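Local coordinates for nitrogenase molybdenum-iron protein alpha chain (Clostridium pasteurianum, PDB 4WES), which forms, with the beta chain, the molybdenum-iron component of nitrogenase, which reduces dinitrogen to ammonium at a molybdenum-iron-sulfur cluster, at residues 180-185 against 367-372; 261-266 against 371-376. All blocks are in the same frame, centred on the assembly; numbering follows the deposited sequence.

Contact 1: 180-185 against 367-372; sequences VSQSAG and FEFAHR. With ICS (iron-sulfur-molybdenum cluster with interstitial carbon), chain F; HCA (3-hydroxy-3-carboxy-adipic acid), chain E.
The amide nitrogen NE2 of Q182 is gripped by two acceptors: it donates to O1 of homocitrate (3-hydroxy-3-carboxy-adipic acid) at 2.9 Å and to OE2 of E368 at 3.1 Å. The second bond meets the carboxylate oxygen nearly along its C-O axis, with OE2 lying 19° out of the amide plane of Q182. A bend at chi2 (94°) swings CD of Q182 over to the ring of F369, where OE1 comes within 3.3 Å of CD2; OE1 itself accepts from the backbone N of G52, which fixes which way round the amide is turned. Above one face of the same ring, offset toward its rim, CB of Q182 makes a CH-pi contact 4.3 Å from the centroid. CZ of F369 reaches the cluster sulfide S2B at 3.4 Å, while S1A lies in the ring plane at the edge.

A second set of polar contacts runs from S181 to H371. S181 is the N-cap of helix 182-196: its OG accepts from the N of S183 and shares a water with O of F369, to which the water donates. In S183, OG stands anti to the backbone N (chi1 174°), and it meets NE2 of H371 at the edge of the imidazole, near its plane, at 2.7 Å, a hydrogen bond in which either group may be the donor.

The segment after strand 361-367 is thus fastened to a helix N terminus, with Q182 over one face of F369 and the cluster at its rim. Because NE2 of Q182 offers one N-H to E368 and the other to homocitrate, a single nitrogen links a protein carboxylate to the organic acid that chelates molybdenum through O5 and O7, and probably helps hold that acid in position.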
# COMPACT_ATOMS: atom_id res chain seq x y z
N VAL A 180 9.40 -31.17 31.10
CA VAL A 180 8.01 -30.73 31.22
C VAL A 180 7.74 -29.38 30.56
O VAL A 180 6.62 -28.89 30.66
CB VAL A 180 7.56 -30.68 32.70
CG1 VAL A 180 7.63 -32.06 33.31
CG2 VAL A 180 8.38 -29.73 33.53
N SER A 181 8.76 -28.78 29.96
CA SER A 181 8.73 -27.40 29.54
C SER A 181 10.03 -27.06 28.81
O SER A 181 10.92 -27.90 28.63
CB SER A 181 8.60 -26.50 30.75
OG SER A 181 9.80 -26.62 31.54
N GLN A 182 10.18 -25.77 28.52
CA GLN A 182 11.43 -25.23 27.98
C GLN A 182 12.61 -25.46 28.91
O GLN A 182 13.77 -25.49 28.43
CB GLN A 182 11.29 -23.74 27.71
CG GLN A 182 10.28 -23.32 26.64
CD GLN A 182 8.91 -22.98 27.21
OE1 GLN A 182 8.35 -23.76 27.97
NE2 GLN A 182 8.34 -21.87 26.79
N SER A 183 12.37 -25.54 30.21
CA SER A 183 13.45 -25.63 31.17
C SER A 183 14.45 -26.76 30.87
O SER A 183 15.66 -26.54 30.97
CB SER A 183 12.90 -25.76 32.58
OG SER A 183 13.94 -25.99 33.49
N ALA A 184 13.94 -27.95 30.57
CA ALA A 184 14.86 -29.06 30.30
C ALA A 184 15.84 -28.71 29.18
O ALA A 184 17.00 -29.15 29.18
CB ALA A 184 14.08 -30.32 29.99
N GLY A 185 15.34 -27.98 28.19
CA GLY A 185 16.20 -27.56 27.10
C GLY A 185 17.33 -26.63 27.52
O GLY A 185 18.43 -26.72 27.00
N PHE A 367 5.24 -17.81 36.65
CA PHE A 367 6.10 -18.29 35.59
C PHE A 367 5.52 -19.51 34.93
O PHE A 367 4.87 -20.34 35.59
CB PHE A 367 7.45 -18.68 36.16
CG PHE A 367 8.29 -17.55 36.70
CD1 PHE A 367 8.77 -16.53 35.88
CD2 PHE A 367 8.68 -17.55 38.05
CE1 PHE A 367 9.61 -15.55 36.38
CE2 PHE A 367 9.54 -16.57 38.53
CZ PHE A 367 9.99 -15.57 37.70
N GLU A 368 5.80 -19.66 33.63
CA GLU A 368 5.47 -20.90 32.92
C GLU A 368 6.22 -22.08 33.51
O GLU A 368 5.61 -23.16 33.66
CB GLU A 368 5.80 -20.80 31.44
CG GLU A 368 5.02 -19.80 30.60
CD GLU A 368 5.42 -19.80 29.14
OE1 GLU A 368 5.04 -18.79 28.44
OE2 GLU A 368 6.06 -20.75 28.65
N PHE A 369 7.53 -21.94 33.72
CA PHE A 369 8.37 -23.14 33.87
C PHE A 369 9.51 -22.97 34.85
O PHE A 369 10.40 -23.82 34.92
CB PHE A 369 8.91 -23.56 32.47
CG PHE A 369 9.63 -22.45 31.75
CD1 PHE A 369 10.85 -21.96 32.18
CD2 PHE A 369 9.04 -21.88 30.64
CE1 PHE A 369 11.43 -20.89 31.58
CE2 PHE A 369 9.65 -20.81 30.00
CZ PHE A 369 10.81 -20.30 30.49
N ALA A 370 9.51 -21.88 35.62
CA ALA A 370 10.54 -21.69 36.63
C ALA A 370 10.45 -22.79 37.68
O ALA A 370 9.44 -23.48 37.82
CB ALA A 370 10.38 -20.33 37.29
N HIS A 371 11.51 -22.91 38.46
CA HIS A 371 11.59 -23.91 39.49
C HIS A 371 11.35 -23.25 40.86
O HIS A 371 11.30 -22.02 40.96
CB HIS A 371 12.95 -24.64 39.48
CG HIS A 371 13.27 -25.31 38.18
ND1 HIS A 371 14.38 -26.13 38.07
CD2 HIS A 371 12.74 -25.24 36.94
CE1 HIS A 371 14.48 -26.55 36.82
NE2 HIS A 371 13.51 -26.03 36.11
N ARG A 372 11.26 -24.06 41.92
CA ARG A 372 10.99 -23.49 43.24
C ARG A 372 12.04 -22.45 43.62
O ARG A 372 11.70 -21.47 44.29
CB ARG A 372 10.92 -24.58 44.30
CG ARG A 372 9.60 -25.34 44.31
CD ARG A 372 9.54 -26.34 45.45
NE ARG A 372 9.68 -25.67 46.73
CZ ARG A 372 10.40 -26.12 47.73
NH1 ARG A 372 10.93 -27.33 47.71
NH2 ARG A 372 10.57 -25.35 48.79
FE1 ICS F . 15.43 -16.68 30.66
MO1 ICS F . 10.17 -16.19 26.14
FE2 ICS F . 13.81 -18.06 29.06
FE3 ICS F . 14.69 -15.65 28.31
FE4 ICS F . 12.97 -15.88 30.32
FE5 ICS F . 11.00 -15.72 28.66
FE6 ICS F . 11.88 -17.84 27.38
FE7 ICS F . 12.70 -15.49 26.66
CX ICS F . 12.84 -16.43 28.45
S1A ICS F . 13.56 -17.87 31.30
S1B ICS F . 9.77 -17.50 28.03
S2A ICS F . 15.98 -17.52 28.64
S2B ICS F . 12.88 -19.71 27.91
S3A ICS F . 10.97 -14.99 30.79
S3B ICS F . 12.15 -17.17 25.28
S4A ICS F . 14.80 -14.50 30.26
S4B ICS F . 10.95 -14.17 27.04
S5A ICS F . 14.67 -14.56 26.36
C1 HCA E . 9.47 -19.99 23.52
C2 HCA E . 9.78 -18.63 22.88
C3 HCA E . 9.02 -17.46 23.51
C4 HCA E . 7.57 -17.36 23.01
C5 HCA E . 6.99 -16.02 23.47
C6 HCA E . 5.50 -15.84 23.53
C7 HCA E . 9.73 -16.16 23.14
O1 HCA E . 9.04 -20.03 24.69
O2 HCA E . 9.69 -21.01 22.86
O3 HCA E . 5.02 -14.72 23.17
O4 HCA E . 4.79 -16.78 23.95
O5 HCA E . 10.03 -15.38 24.07
O6 HCA E . 9.93 -15.91 21.94
O7 HCA E . 8.99 -17.59 24.92
O HOH W 1 9.59 -26.36 34.15

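Contact 2: 261-266 against 371-376; sequences QCHRSI and HRDDYE. With ICS (iron-sulfur-molybdenum cluster with interstitial carbon), chain F.
D374 divides its carboxylate between two side chains of the facing helix. ND1 of H263 donates to OD1 at 2.8 Å, and NH1 of R264 to OD2 at 2.8 Å, both on the syn side; OD2 takes the N of H371 on its anti lone pair. NH1 also makes a weak bond, part of a salt bridge, 3.3 Å from OD2 of D373. Bent at chi2 and chi3, the chain of R264 carries CD and NE over H371, and the guanidinium lies flat on its ring, planes 5° apart and centres 3.5 Å apart, while the carboxylates meet it at the edge.

One step out, NH2 of R264 is held by OH of Y268 and by a water bound to D373, and NE2 of H371 is hydrogen-bonded to OG of S183. Just before H263, C262 binds the cluster iron FE1 through SG at 2.3 Å; the same sulfur N-caps helix 263-277, accepting from the N of S265, whose OG lies 3.6 Å from sulfide S2A.

Two carboxylates thus share NH1 of R264 and probably balance its charge, while OD2 of D374 is fixed by both that nitrogen and the N of H371.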
# COMPACT_ATOMS: atom_id res chain seq x y z
N GLN A 261 21.76 -12.67 34.65
CA GLN A 261 20.52 -11.94 34.39
C GLN A 261 19.33 -12.92 34.48
O GLN A 261 18.52 -12.79 35.38
CB GLN A 261 20.57 -11.21 33.04
CG GLN A 261 19.30 -10.46 32.65
CD GLN A 261 18.99 -9.32 33.58
OE1 GLN A 261 19.88 -8.53 33.91
NE2 GLN A 261 17.73 -9.20 33.97
N CYS A 262 19.27 -13.88 33.58
CA CYS A 262 18.28 -14.94 33.68
C CYS A 262 18.83 -16.08 34.53
O CYS A 262 19.67 -16.87 34.06
CB CYS A 262 17.89 -15.49 32.30
SG CYS A 262 16.75 -16.85 32.51
N HIS A 263 18.38 -16.17 35.78
CA HIS A 263 18.84 -17.26 36.62
C HIS A 263 18.47 -18.63 36.07
O HIS A 263 19.29 -19.56 36.03
CB HIS A 263 18.30 -17.09 38.05
CG HIS A 263 18.62 -18.24 38.94
ND1 HIS A 263 17.73 -19.26 39.21
CD2 HIS A 263 19.76 -18.56 39.63
CE1 HIS A 263 18.30 -20.14 40.01
NE2 HIS A 263 19.54 -19.74 40.28
N ARG A 264 17.21 -18.80 35.68
CA ARG A 264 16.72 -20.12 35.34
C ARG A 264 17.53 -20.76 34.21
O ARG A 264 17.87 -21.94 34.28
CB ARG A 264 15.22 -20.02 34.94
CG ARG A 264 14.55 -21.32 34.56
CD ARG A 264 14.39 -22.33 35.68
NE ARG A 264 15.59 -23.14 35.92
CZ ARG A 264 16.15 -23.39 37.09
NH1 ARG A 264 15.80 -22.76 38.19
NH2 ARG A 264 17.17 -24.24 37.12
N SER A 265 17.78 -20.00 33.13
CA SER A 265 18.34 -20.62 31.95
C SER A 265 19.84 -20.88 32.03
O SER A 265 20.34 -21.72 31.28
CB SER A 265 18.09 -19.79 30.69
OG SER A 265 18.80 -18.56 30.71
N ILE A 266 20.56 -20.17 32.91
CA ILE A 266 22.02 -20.18 32.85
C ILE A 266 22.69 -20.51 34.15
O ILE A 266 23.94 -20.56 34.21
CB ILE A 266 22.58 -18.82 32.30
CG1 ILE A 266 23.84 -18.97 31.45
CG2 ILE A 266 22.68 -17.79 33.40
CD1 ILE A 266 23.65 -19.79 30.18
N HIS A 371 11.51 -22.91 38.46
CA HIS A 371 11.59 -23.91 39.49
C HIS A 371 11.35 -23.25 40.86
O HIS A 371 11.30 -22.02 40.96
CB HIS A 371 12.95 -24.64 39.48
CG HIS A 371 13.27 -25.31 38.18
ND1 HIS A 371 14.38 -26.13 38.07
CD2 HIS A 371 12.74 -25.24 36.94
CE1 HIS A 371 14.48 -26.55 36.82
NE2 HIS A 371 13.51 -26.03 36.11
N ARG A 372 11.26 -24.06 41.92
CA ARG A 372 10.99 -23.49 43.24
C ARG A 372 12.04 -22.45 43.62
O ARG A 372 11.70 -21.47 44.29
CB ARG A 372 10.92 -24.58 44.30
CG ARG A 372 9.60 -25.34 44.31
CD ARG A 372 9.54 -26.34 45.45
NE ARG A 372 9.68 -25.67 46.73
CZ ARG A 372 10.40 -26.12 47.73
NH1 ARG A 372 10.93 -27.33 47.71
NH2 ARG A 372 10.57 -25.35 48.79
N ASP A 373 13.30 -22.64 43.22
CA ASP A 373 14.34 -21.67 43.57
C ASP A 373 14.09 -20.29 42.96
O ASP A 373 14.52 -19.26 43.53
CB ASP A 373 15.76 -22.18 43.27
CG ASP A 373 15.91 -22.93 41.95
OD1 ASP A 373 15.10 -23.81 41.62
OD2 ASP A 373 16.95 -22.68 41.30
N ASP A 374 13.51 -20.23 41.76
CA ASP A 374 13.20 -18.93 41.16
C ASP A 374 12.08 -18.21 41.92
O ASP A 374 12.06 -16.98 41.97
CB ASP A 374 12.82 -19.09 39.70
CG ASP A 374 13.91 -19.78 38.91
OD1 ASP A 374 14.96 -19.14 38.68
OD2 ASP A 374 13.71 -20.96 38.59
N TYR A 375 11.11 -18.97 42.44
CA TYR A 375 10.03 -18.40 43.24
C TYR A 375 10.47 -18.05 44.65
O TYR A 375 10.17 -16.96 45.14
CB TYR A 375 8.86 -19.37 43.30
CG TYR A 375 8.05 -19.57 42.04
CD1 TYR A 375 7.08 -18.65 41.67
CD2 TYR A 375 8.25 -20.67 41.21
CE1 TYR A 375 6.28 -18.84 40.54
CE2 TYR A 375 7.46 -20.88 40.09
CZ TYR A 375 6.46 -19.96 39.75
OH TYR A 375 5.68 -20.12 38.66
N GLU A 376 11.14 -18.98 45.32
CA GLU A 376 11.39 -18.97 46.76
C GLU A 376 12.81 -18.60 47.14
O GLU A 376 13.09 -18.37 48.33
CB GLU A 376 11.06 -20.33 47.35
CG GLU A 376 9.63 -20.82 47.14
CD GLU A 376 9.38 -22.22 47.62
OE1 GLU A 376 9.86 -22.54 48.75
OE2 GLU A 376 8.72 -23.01 46.90
FE1 ICS F . 15.43 -16.68 30.66
MO1 ICS F . 10.17 -16.19 26.14
FE2 ICS F . 13.81 -18.06 29.06
FE3 ICS F . 14.69 -15.65 28.31
FE4 ICS F . 12.97 -15.88 30.32
FE5 ICS F . 11.00 -15.72 28.66
FE6 ICS F . 11.88 -17.84 27.38
FE7 ICS F . 12.70 -15.49 26.66
CX ICS F . 12.84 -16.43 28.45
S1A ICS F . 13.56 -17.87 31.30
S1B ICS F . 9.77 -17.50 28.03
S2A ICS F . 15.98 -17.52 28.64
S2B ICS F . 12.88 -19.71 27.91
S3A ICS F . 10.97 -14.99 30.79
S3B ICS F . 12.15 -17.17 25.28
S4A ICS F . 14.80 -14.50 30.26
S4B ICS F . 10.95 -14.17 27.04
S5A ICS F . 14.67 -14.56 26.36
O HOH W 2 14.99 -17.12 36.82
O HOH W 3 18.52 -24.29 39.79

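Following the chain from the N terminus, the first segment met is 180-185, at the start of helix 182-196; the chain then passes through strands 209-215, 235-239 and 257-260 to the start of helix 263-277 at 261-266. It leaves strand 361-367 and returns to both places in succession. Contact 1 closes the longer loop, 181 residues between its segments, and contact 2, which starts later, the shorter one of 104. Both loops end on one continuous run, 367-376, whose H371 and R372 belong to both contacts. This run ties two helix N termini, carried by different parallel-sheet regions, to the end of a strand in the mixed sheet, around the cluster that both contacts touch.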